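LPXTG cell wall surface protein (Streptococcus gordonii, PDB 4IGB) is a cell-wall-anchored surface protein of unproven function, probably an adhesin, represented here by its N-terminal N1 and N2 domains. Local coordinates at residues M194-I202 with A244-N255; E137-W145 with F150-V158. All blocks are in the same frame, centred on the assembly; numbering follows the deposited sequence.

Contact 1: M194-I202 with A244-N255; sequences MKPTDIDAI and ATQITGGSYNEN. With NA (sodium ion), chain M; SO4 (sulfate ion), chain J.
D200 OD2 is gripped from two directions: T248 N donates to its anti lone pair at 3.0 Å in a nearly straight bond (170°), and the sodium ion lies 2.7 Å from the same oxygen. D198 OD1 reaches the metal at 2.6 Å from the same loop, while the backbone T248 O supplies the protein ligand from 244-255; a water adds a fourth oxygen, and one more atom from outside the two segments also binds. The T248 hydroxyl faces D198 OD1 weakly, its stronger partner being S258 OG. Beside the site the carboxylates of D198 and E254 lie stacked, planes 25° apart, pointing the same way. Their backbones are tied as well, D198 N giving a 2.9 Å bond to E254 O. Farther along, K195, its chain bent at chi3 and chi4, brings NZ to N255 OD1 at 2.8 Å in the carbonyl plane. The other end of that amide is fixed by N255 ND2, which donates to S251 O, so the flip of the group is settled. One water joins I199 O, T245 N and Q246 O. With D198, D200 and E254 gathered in one corner, the sodium probably offsets part of their mutual repulsion and ties the two loops together.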
loop_
_atom_site.group_PDB
_atom_site.type_symbol
_atom_site.label_atom_id
_atom_site.label_comp_id
_atom_site.label_asym_id
_atom_site.label_seq_id
_atom_site.Cartn_x
_atom_site.Cartn_y
_atom_site.Cartn_z
ATOM N N MET B 194 0.102 -4.058 -0.369
ATOM C CA MET B 194 1.070 -4.917 -1.029
ATOM C C MET B 194 0.363 -6.141 -1.599
ATOM O O MET B 194 -0.635 -6.608 -1.045
ATOM C CB MET B 194 2.175 -5.330 -0.074
ATOM C CG MET B 194 3.155 -4.186 0.255
ATOM S SD MET B 194 4.677 -4.748 1.060
ATOM C CE MET B 194 5.537 -5.486 -0.331
ATOM N N LYS B 195 0.875 -6.654 -2.707
ATOM C CA LYS B 195 0.262 -7.817 -3.338
ATOM C C LYS B 195 1.325 -8.821 -3.785
ATOM O O LYS B 195 1.704 -8.853 -4.948
ATOM C CB LYS B 195 -0.604 -7.377 -4.518
ATOM C CG LYS B 195 -1.312 -8.535 -5.235
ATOM C CD LYS B 195 -2.171 -8.032 -6.384
ATOM C CE LYS B 195 -1.346 -7.380 -7.466
ATOM N NZ LYS B 195 -0.389 -8.331 -8.053
ATOM N N PRO B 196 1.815 -9.643 -2.854
ATOM C CA PRO B 196 2.821 -10.640 -3.235
ATOM C C PRO B 196 2.189 -11.611 -4.226
ATOM O O PRO B 196 1.027 -11.970 -4.040
ATOM C CB PRO B 196 3.093 -11.396 -1.932
ATOM C CG PRO B 196 2.413 -10.637 -0.850
ATOM C CD PRO B 196 1.327 -9.830 -1.478
ATOM N N THR B 197 2.928 -12.033 -5.244
ATOM C CA THR B 197 2.420 -13.030 -6.183
ATOM C C THR B 197 3.458 -14.108 -6.442
ATOM O O THR B 197 4.645 -13.927 -6.177
ATOM C CB THR B 197 2.053 -12.399 -7.537
ATOM O OG1 THR B 197 3.234 -11.860 -8.134
ATOM C CG2 THR B 197 1.031 -11.292 -7.356
ATOM N N ASP B 198 3.008 -15.242 -6.962
ATOM C CA ASP B 198 3.937 -16.266 -7.408
ATOM C C ASP B 198 4.840 -16.760 -6.302
ATOM O O ASP B 198 6.014 -17.053 -6.540
ATOM C CB ASP B 198 4.811 -15.770 -8.574
ATOM C CG ASP B 198 5.497 -16.926 -9.299
ATOM O OD1 ASP B 198 4.861 -18.001 -9.390
ATOM O OD2 ASP B 198 6.656 -16.785 -9.740
ATOM N N ILE B 199 4.299 -16.874 -5.095
ATOM C CA ILE B 199 5.058 -17.478 -4.008
ATOM C C ILE B 199 4.966 -18.997 -4.151
ATOM O O ILE B 199 4.015 -19.603 -3.641
ATOM C CB ILE B 199 4.505 -17.083 -2.635
ATOM C CG1 ILE B 199 4.400 -15.557 -2.540
ATOM C CG2 ILE B 199 5.371 -17.702 -1.513
ATOM C CD1 ILE B 199 5.657 -14.841 -2.975
ATOM N N ASP B 200 5.950 -19.605 -4.820
ATOM C CA ASP B 200 5.783 -20.967 -5.325
ATOM C C ASP B 200 7.059 -21.776 -5.467
ATOM O O ASP B 200 7.017 -22.909 -5.940
ATOM C CB ASP B 200 5.049 -20.939 -6.675
ATOM C CG ASP B 200 5.990 -20.706 -7.857
ATOM O OD1 ASP B 200 7.029 -20.052 -7.672
ATOM O OD2 ASP B 200 5.694 -21.178 -8.978
ATOM N N ALA B 201 8.195 -21.223 -5.056
ATOM C CA ALA B 201 9.449 -21.951 -5.214
ATOM C C ALA B 201 9.716 -22.876 -4.041
ATOM O O ALA B 201 9.539 -22.497 -2.889
ATOM C CB ALA B 201 10.626 -20.996 -5.418
ATOM N N ILE B 202 10.140 -24.099 -4.358
ATOM C CA ILE B 202 10.555 -25.070 -3.367
ATOM C C ILE B 202 11.745 -25.826 -3.940
ATOM O O ILE B 202 11.698 -26.280 -5.081
ATOM C CB ILE B 202 9.401 -26.054 -3.041
ATOM C CG1 ILE B 202 8.163 -25.281 -2.567
ATOM C CG2 ILE B 202 9.842 -27.099 -2.016
ATOM C CD1 ILE B 202 7.024 -26.151 -2.074
ATOM N N ALA B 244 5.083 -21.177 0.234
ATOM C CA ALA B 244 4.807 -21.870 -1.023
ATOM C C ALA B 244 4.461 -23.340 -0.823
ATOM O O ALA B 244 5.043 -24.017 0.023
ATOM C CB ALA B 244 5.988 -21.747 -1.971
ATOM N N THR B 245 3.518 -23.837 -1.617
ATOM C CA THR B 245 3.203 -25.263 -1.606
ATOM C C THR B 245 3.284 -25.911 -2.988
ATOM O O THR B 245 3.413 -27.129 -3.091
ATOM C CB THR B 245 1.815 -25.560 -0.994
ATOM O OG1 THR B 245 0.796 -24.919 -1.774
ATOM C CG2 THR B 245 1.746 -25.056 0.440
ATOM N N GLN B 246 3.213 -25.112 -4.050
ATOM C CA GLN B 246 3.223 -25.687 -5.391
ATOM C C GLN B 246 3.566 -24.679 -6.475
ATOM O O GLN B 246 3.426 -23.470 -6.287
ATOM C CB GLN B 246 1.873 -26.337 -5.701
ATOM C CG GLN B 246 0.686 -25.389 -5.574
ATOM C CD GLN B 246 -0.591 -25.968 -6.171
ATOM O OE1 GLN B 246 -1.345 -26.692 -5.505
ATOM N NE2 GLN B 246 -0.841 -25.648 -7.436
ATOM N N ILE B 247 4.015 -25.193 -7.615
ATOM C CA ILE B 247 4.292 -24.374 -8.784
ATOM C C ILE B 247 3.011 -23.724 -9.281
ATOM O O ILE B 247 1.956 -24.354 -9.291
ATOM C CB ILE B 247 4.871 -25.228 -9.910
ATOM C CG1 ILE B 247 6.062 -26.025 -9.391
ATOM C CG2 ILE B 247 5.296 -24.355 -11.078
ATOM C CD1 ILE B 247 7.236 -25.158 -9.078
ATOM N N THR B 248 3.100 -22.461 -9.673
ATOM C CA THR B 248 1.979 -21.754 -10.284
ATOM C C THR B 248 2.493 -21.002 -11.493
ATOM O O THR B 248 3.516 -20.323 -11.414
ATOM C CB THR B 248 1.339 -20.715 -9.326
ATOM O OG1 THR B 248 2.365 -19.875 -8.776
ATOM C CG2 THR B 248 0.598 -21.409 -8.196
ATOM N N GLY B 249 1.785 -21.108 -12.612
ATOM C CA GLY B 249 2.182 -20.385 -13.801
ATOM C C GLY B 249 1.078 -19.482 -14.305
ATOM O O GLY B 249 -0.107 -19.768 -14.115
ATOM N N GLY B 250 1.471 -18.390 -14.954
ATOM C CA GLY B 250 0.520 -17.434 -15.486
ATOM C C GLY B 250 0.005 -16.452 -14.446
ATOM O O GLY B 250 -0.129 -16.781 -13.266
ATOM N N SER B 251 -0.303 -15.247 -14.900
ATOM C CA SER B 251 -0.782 -14.171 -14.043
ATOM C C SER B 251 -1.927 -14.567 -13.109
ATOM O O SER B 251 -1.857 -14.319 -11.902
ATOM C CB SER B 251 -1.223 -12.990 -14.895
ATOM O OG SER B 251 -1.784 -11.979 -14.077
ATOM N N TYR B 252 -2.982 -15.161 -13.666
ATOM C CA TYR B 252 -4.138 -15.543 -12.875
ATOM C C TYR B 252 -3.751 -16.397 -11.666
ATOM O O TYR B 252 -4.084 -16.074 -10.529
ATOM C CB TYR B 252 -5.186 -16.285 -13.721
ATOM C CG TYR B 252 -6.443 -16.556 -12.932
ATOM C CD1 TYR B 252 -7.489 -15.649 -12.934
ATOM C CD2 TYR B 252 -6.563 -17.694 -12.142
ATOM C CE1 TYR B 252 -8.629 -15.875 -12.197
ATOM C CE2 TYR B 252 -7.700 -17.923 -11.391
ATOM C CZ TYR B 252 -8.733 -17.008 -11.429
ATOM O OH TYR B 252 -9.874 -17.217 -10.689
ATOM N N ASN B 253 -3.051 -17.496 -11.913
ATOM C CA ASN B 253 -2.666 -18.379 -10.836
ATOM C C ASN B 253 -1.668 -17.750 -9.868
ATOM O O ASN B 253 -1.735 -17.981 -8.658
ATOM C CB ASN B 253 -2.136 -19.702 -11.400
ATOM C CG ASN B 253 -3.230 -20.511 -12.077
ATOM O OD1 ASN B 253 -4.416 -20.249 -11.865
ATOM N ND2 ASN B 253 -2.842 -21.497 -12.890
ATOM N N GLU B 254 -0.745 -16.956 -10.396
ATOM C CA GLU B 254 0.271 -16.319 -9.556
ATOM C C GLU B 254 -0.329 -15.347 -8.542
ATOM O O GLU B 254 0.182 -15.207 -7.427
ATOM C CB GLU B 254 1.330 -15.632 -10.414
ATOM C CG GLU B 254 2.188 -16.640 -11.172
ATOM C CD GLU B 254 3.185 -15.982 -12.087
ATOM O OE1 GLU B 254 3.254 -14.747 -12.085
ATOM O OE2 GLU B 254 3.904 -16.698 -12.811
ATOM N N ASN B 255 -1.416 -14.697 -8.931
ATOM C CA ASN B 255 -2.145 -13.798 -8.047
ATOM C C ASN B 255 -3.124 -14.547 -7.154
ATOM O O ASN B 255 -3.175 -14.326 -5.942
ATOM C CB ASN B 255 -2.926 -12.778 -8.867
ATOM C CG ASN B 255 -2.052 -11.690 -9.424
ATOM O OD1 ASN B 255 -1.889 -10.627 -8.813
ATOM N ND2 ASN B 255 -1.460 -11.951 -10.585
HETATM NA NA NA M . 5.965 -19.657 -11.139
HETATM S S SO4 J . 0.002 -5.604 -11.141
HETATM O O1 SO4 J . -0.622 -6.922 -11.229
HETATM O O2 SO4 J . 1.055 -5.635 -10.140
HETATM O O3 SO4 J . -1.016 -4.622 -10.775
HETATM O O4 SO4 J . 0.610 -5.256 -12.427
HETATM O O HOH W 1 3.303 -12.585 -10.812
HETATM O O HOH W 2 2.592 -22.078 -3.826
HETATM O O HOH W 3 5.916 -17.990 -12.929
#

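Contact 2: E137-W145 with F150-V158; sequences EFFSISELW and FEIGNVPYV
E151 and S140 form the hydrogen-bonded pair of an antiparallel beta hairpin, strands 135-142 and 149-153, within the six-stranded sheet of the N1 domain. E151 N donates to S140 O at 2.8 Å and S140 N returns a bond to E151 O, the latter in the carbonyl plane. On one side of this pair come F139 and I152, on the other I141 and F150, both non-hydrogen-bonded pairs whose side chains share the apolar face. That face is tightly packed: F139 CE1 presses on F150 CB at 3.6 Å, and the two rings meet obliquely, planes 49° apart, while I152 CG1 sits at the edge of the F139 ring. F111, L90 and L92 close over F139 from the neighbouring sheet. F138 and F139 together face F72 of strand 68-75, a classic beta bulge on that flank; on the other, G153 N bonds to F138 O.

The face bearing S140 and E151 is looser, polar and watered. One water bridges S140 OG, S142 OG and E151 OE1; another links S140 OG with E137 OE2, which N71 also bonds. E151, CG anti to its own N (chi1 176°) and extended beyond, carries its carboxylate out toward exposed W145, where S280 also bonds OE2. The Y157 hydroxyl donates to the syn lone pair of E151 OE2 at 2.6 Å, with that oxygen in the plane of the tyrosine ring. W145 NE1 then divides its hydrogen between two acceptors, Y157 OH at 2.9 Å and, more weakly, E151 OE1, both at the indole edge; L144 CB lies over the centre of one indole face, 3.7 Å above the plane.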
loop_
_atom_site.group_PDB
_atom_site.type_symbol
_atom_site.label_atom_id
_atom_site.label_comp_id
_atom_site.label_asym_id
_atom_site.label_seq_id
_atom_site.Cartn_x
_atom_site.Cartn_y
_atom_site.Cartn_z
ATOM N N GLU B 137 23.290 -12.175 -4.343
ATOM C CA GLU B 137 22.181 -11.348 -4.800
ATOM C C GLU B 137 21.163 -11.123 -3.676
ATOM O O GLU B 137 20.873 -12.039 -2.907
ATOM C CB GLU B 137 21.503 -12.051 -5.978
ATOM C CG GLU B 137 20.357 -11.277 -6.615
ATOM C CD GLU B 137 20.836 -10.130 -7.498
ATOM O OE1 GLU B 137 21.941 -10.222 -8.083
ATOM O OE2 GLU B 137 20.100 -9.123 -7.601
ATOM N N PHE B 138 20.611 -9.918 -3.571
ATOM C CA PHE B 138 19.459 -9.744 -2.685
ATOM C C PHE B 138 18.340 -8.853 -3.215
ATOM O O PHE B 138 17.200 -8.984 -2.783
ATOM C CB PHE B 138 19.881 -9.313 -1.268
ATOM C CG PHE B 138 20.269 -7.869 -1.147
ATOM C CD1 PHE B 138 19.365 -6.937 -0.663
ATOM C CD2 PHE B 138 21.553 -7.441 -1.490
ATOM C CE1 PHE B 138 19.727 -5.604 -0.535
ATOM C CE2 PHE B 138 21.913 -6.109 -1.370
ATOM C CZ PHE B 138 21.010 -5.191 -0.885
ATOM N N PHE B 139 18.648 -7.971 -4.161
ATOM C CA PHE B 139 17.692 -6.944 -4.554
ATOM C C PHE B 139 18.006 -6.321 -5.904
ATOM O O PHE B 139 19.166 -6.042 -6.221
ATOM C CB PHE B 139 17.662 -5.845 -3.473
ATOM C CG PHE B 139 16.769 -4.678 -3.801
ATOM C CD1 PHE B 139 15.388 -4.799 -3.732
ATOM C CD2 PHE B 139 17.314 -3.450 -4.153
ATOM C CE1 PHE B 139 14.558 -3.719 -4.009
ATOM C CE2 PHE B 139 16.484 -2.359 -4.435
ATOM C CZ PHE B 139 15.114 -2.499 -4.368
ATOM N N SER B 140 16.964 -6.076 -6.698
ATOM C CA SER B 140 17.151 -5.356 -7.953
ATOM C C SER B 140 15.922 -4.540 -8.255
ATOM O O SER B 140 14.825 -4.820 -7.746
ATOM C CB SER B 140 17.459 -6.308 -9.128
ATOM O OG SER B 140 16.330 -7.115 -9.443
ATOM N N ILE B 141 16.121 -3.523 -9.083
ATOM C CA ILE B 141 15.037 -2.703 -9.594
ATOM C C ILE B 141 15.054 -2.779 -11.119
ATOM O O ILE B 141 16.066 -2.489 -11.748
ATOM C CB ILE B 141 15.220 -1.243 -9.169
ATOM C CG1 ILE B 141 15.311 -1.155 -7.646
ATOM C CG2 ILE B 141 14.087 -0.376 -9.713
ATOM C CD1 ILE B 141 15.600 0.247 -7.133
ATOM N N SER B 142 13.937 -3.174 -11.709
ATOM C CA SER B 142 13.837 -3.262 -13.160
ATOM C C SER B 142 12.402 -3.494 -13.550
ATOM O O SER B 142 11.548 -3.776 -12.706
ATOM C CB SER B 142 14.633 -4.448 -13.686
ATOM O OG SER B 142 13.887 -5.639 -13.490
ATOM N N GLU B 143 12.134 -3.411 -14.846
ATOM C CA GLU B 143 10.825 -3.806 -15.319
ATOM C C GLU B 143 10.904 -5.035 -16.216
ATOM O O GLU B 143 10.109 -5.189 -17.126
ATOM C CB GLU B 143 10.098 -2.627 -15.974
ATOM C CG GLU B 143 9.762 -1.527 -14.970
ATOM C CD GLU B 143 9.115 -0.304 -15.600
ATOM O OE1 GLU B 143 8.039 0.101 -15.136
ATOM O OE2 GLU B 143 9.691 0.272 -16.543
ATOM N N LEU B 144 11.861 -5.919 -15.944
ATOM C CA LEU B 144 11.956 -7.172 -16.700
ATOM C C LEU B 144 10.680 -8.005 -16.599
ATOM O O LEU B 144 10.300 -8.672 -17.557
ATOM C CB LEU B 144 13.107 -8.057 -16.211
ATOM C CG LEU B 144 14.571 -7.640 -16.269
ATOM C CD1 LEU B 144 15.435 -8.898 -16.256
ATOM C CD2 LEU B 144 14.858 -6.777 -17.488
ATOM N N TRP B 145 10.046 -7.987 -15.426
ATOM C CA TRP B 145 8.962 -8.909 -15.106
ATOM C C TRP B 145 7.609 -8.206 -15.048
ATOM O O TRP B 145 6.638 -8.676 -15.637
ATOM C CB TRP B 145 9.258 -9.612 -13.780
ATOM C CG TRP B 145 10.662 -10.121 -13.728
ATOM C CD1 TRP B 145 11.637 -9.768 -12.837
ATOM C CD2 TRP B 145 11.261 -11.060 -14.625
ATOM N NE1 TRP B 145 12.805 -10.442 -13.120
ATOM C CE2 TRP B 145 12.600 -11.241 -14.216
ATOM C CE3 TRP B 145 10.795 -11.770 -15.737
ATOM C CZ2 TRP B 145 13.477 -12.104 -14.876
ATOM C CZ3 TRP B 145 11.674 -12.627 -16.398
ATOM C CH2 TRP B 145 12.996 -12.783 -15.964
ATOM N N PHE B 150 10.050 -3.822 -7.937
ATOM C CA PHE B 150 11.367 -4.249 -7.498
ATOM C C PHE B 150 11.370 -5.747 -7.216
ATOM O O PHE B 150 10.313 -6.362 -7.018
ATOM C CB PHE B 150 11.850 -3.439 -6.291
ATOM C CG PHE B 150 10.913 -3.455 -5.115
ATOM C CD1 PHE B 150 10.969 -4.477 -4.180
ATOM C CD2 PHE B 150 9.993 -2.428 -4.929
ATOM C CE1 PHE B 150 10.122 -4.488 -3.078
ATOM C CE2 PHE B 150 9.131 -2.433 -3.837
ATOM C CZ PHE B 150 9.206 -3.460 -2.898
ATOM N N GLU B 151 12.561 -6.329 -7.197
ATOM C CA GLU B 151 12.713 -7.762 -7.022
ATOM C C GLU B 151 13.600 -8.073 -5.833
ATOM O O GLU B 151 14.673 -7.509 -5.713
ATOM C CB GLU B 151 13.343 -8.340 -8.286
ATOM C CG GLU B 151 13.673 -9.821 -8.243
ATOM C CD GLU B 151 13.970 -10.362 -9.634
ATOM O OE1 GLU B 151 13.751 -9.606 -10.609
ATOM O OE2 GLU B 151 14.426 -11.528 -9.752
ATOM N N ILE B 152 13.144 -8.960 -4.953
ATOM C CA ILE B 152 13.957 -9.419 -3.836
ATOM C C ILE B 152 14.191 -10.910 -3.996
ATOM O O ILE B 152 13.261 -11.653 -4.305
ATOM C CB ILE B 152 13.276 -9.142 -2.492
ATOM C CG1 ILE B 152 12.947 -7.653 -2.365
ATOM C CG2 ILE B 152 14.169 -9.573 -1.353
ATOM C CD1 ILE B 152 12.067 -7.319 -1.195
ATOM N N GLY B 153 15.430 -11.353 -3.807
ATOM C CA GLY B 153 15.758 -12.752 -4.034
ATOM C C GLY B 153 17.246 -12.958 -4.253
ATOM O O GLY B 153 18.008 -11.989 -4.299
ATOM N N ASN B 154 17.662 -14.217 -4.393
ATOM C CA ASN B 154 19.085 -14.554 -4.495
ATOM C C ASN B 154 19.447 -15.174 -5.846
ATOM O O ASN B 154 20.436 -15.893 -5.972
ATOM C CB ASN B 154 19.483 -15.500 -3.375
ATOM C CG ASN B 154 18.791 -16.848 -3.477
ATOM O OD1 ASN B 154 17.839 -17.014 -4.240
ATOM N ND2 ASN B 154 19.268 -17.816 -2.706
ATOM N N VAL B 155 18.629 -14.908 -6.854
ATOM C CA VAL B 155 18.987 -15.303 -8.201
ATOM C C VAL B 155 19.813 -14.192 -8.839
ATOM O O VAL B 155 19.303 -13.095 -9.065
ATOM C CB VAL B 155 17.744 -15.542 -9.063
ATOM C CG1 VAL B 155 18.165 -16.053 -10.419
ATOM C CG2 VAL B 155 16.806 -16.533 -8.379
ATOM N N PRO B 156 21.085 -14.468 -9.141
ATOM C CA PRO B 156 21.925 -13.436 -9.751
ATOM C C PRO B 156 21.358 -12.888 -11.059
ATOM O O PRO B 156 20.676 -13.584 -11.831
ATOM C CB PRO B 156 23.232 -14.180 -10.054
ATOM C CG PRO B 156 23.218 -15.359 -9.158
ATOM C CD PRO B 156 21.799 -15.752 -9.021
ATOM N N TYR B 157 21.646 -11.615 -11.292
ATOM C CA TYR B 157 21.580 -11.046 -12.625
ATOM C C TYR B 157 22.993 -10.620 -12.940
ATOM O O TYR B 157 23.651 -10.007 -12.110
ATOM C CB TYR B 157 20.624 -9.858 -12.662
ATOM C CG TYR B 157 19.193 -10.291 -12.519
ATOM C CD1 TYR B 157 18.468 -10.707 -13.629
ATOM C CD2 TYR B 157 18.578 -10.326 -11.273
ATOM C CE1 TYR B 157 17.167 -11.126 -13.510
ATOM C CE2 TYR B 157 17.269 -10.738 -11.141
ATOM C CZ TYR B 157 16.567 -11.142 -12.270
ATOM O OH TYR B 157 15.257 -11.559 -12.171
ATOM N N VAL B 158 23.472 -10.960 -14.127
ATOM C CA VAL B 158 24.869 -10.729 -14.438
ATOM C C VAL B 158 25.087 -10.274 -15.878
ATOM O O VAL B 158 24.227 -10.446 -16.751
ATOM C CB VAL B 158 25.728 -12.003 -14.182
ATOM C CG1 VAL B 158 25.526 -12.519 -12.762
ATOM C CG2 VAL B 158 25.389 -13.092 -15.197
HETATM O O HOH W 4 23.124 -15.011 -4.980
HETATM O O HOH W 5 16.975 -9.375 -7.464
HETATM O O HOH W 6 14.075 -6.815 -11.156
#

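From the N terminus the chain reaches contact 2 first: strand 135-142 runs out, a short turn follows, and 149-153 returns beside it, so only four residues lie between the two segments. Contact 1 opens afterwards and closes a longer excursion, the 41 residues between 194-202 and 244-255 that include strands 210-214, 220-226, 232-235 and 239-243. The two are therefore in series, neither nested nor crossed. The hairpin strands of contact 2 lie inside the six-stranded sheet, while its strand 157-158 pairs separately with 56-57; contact 1 ties the loop after strand 193-194 to the loop and helix after strand 239-243. Their centres lie about 17 Å apart within the N-terminal domain, without direct touch.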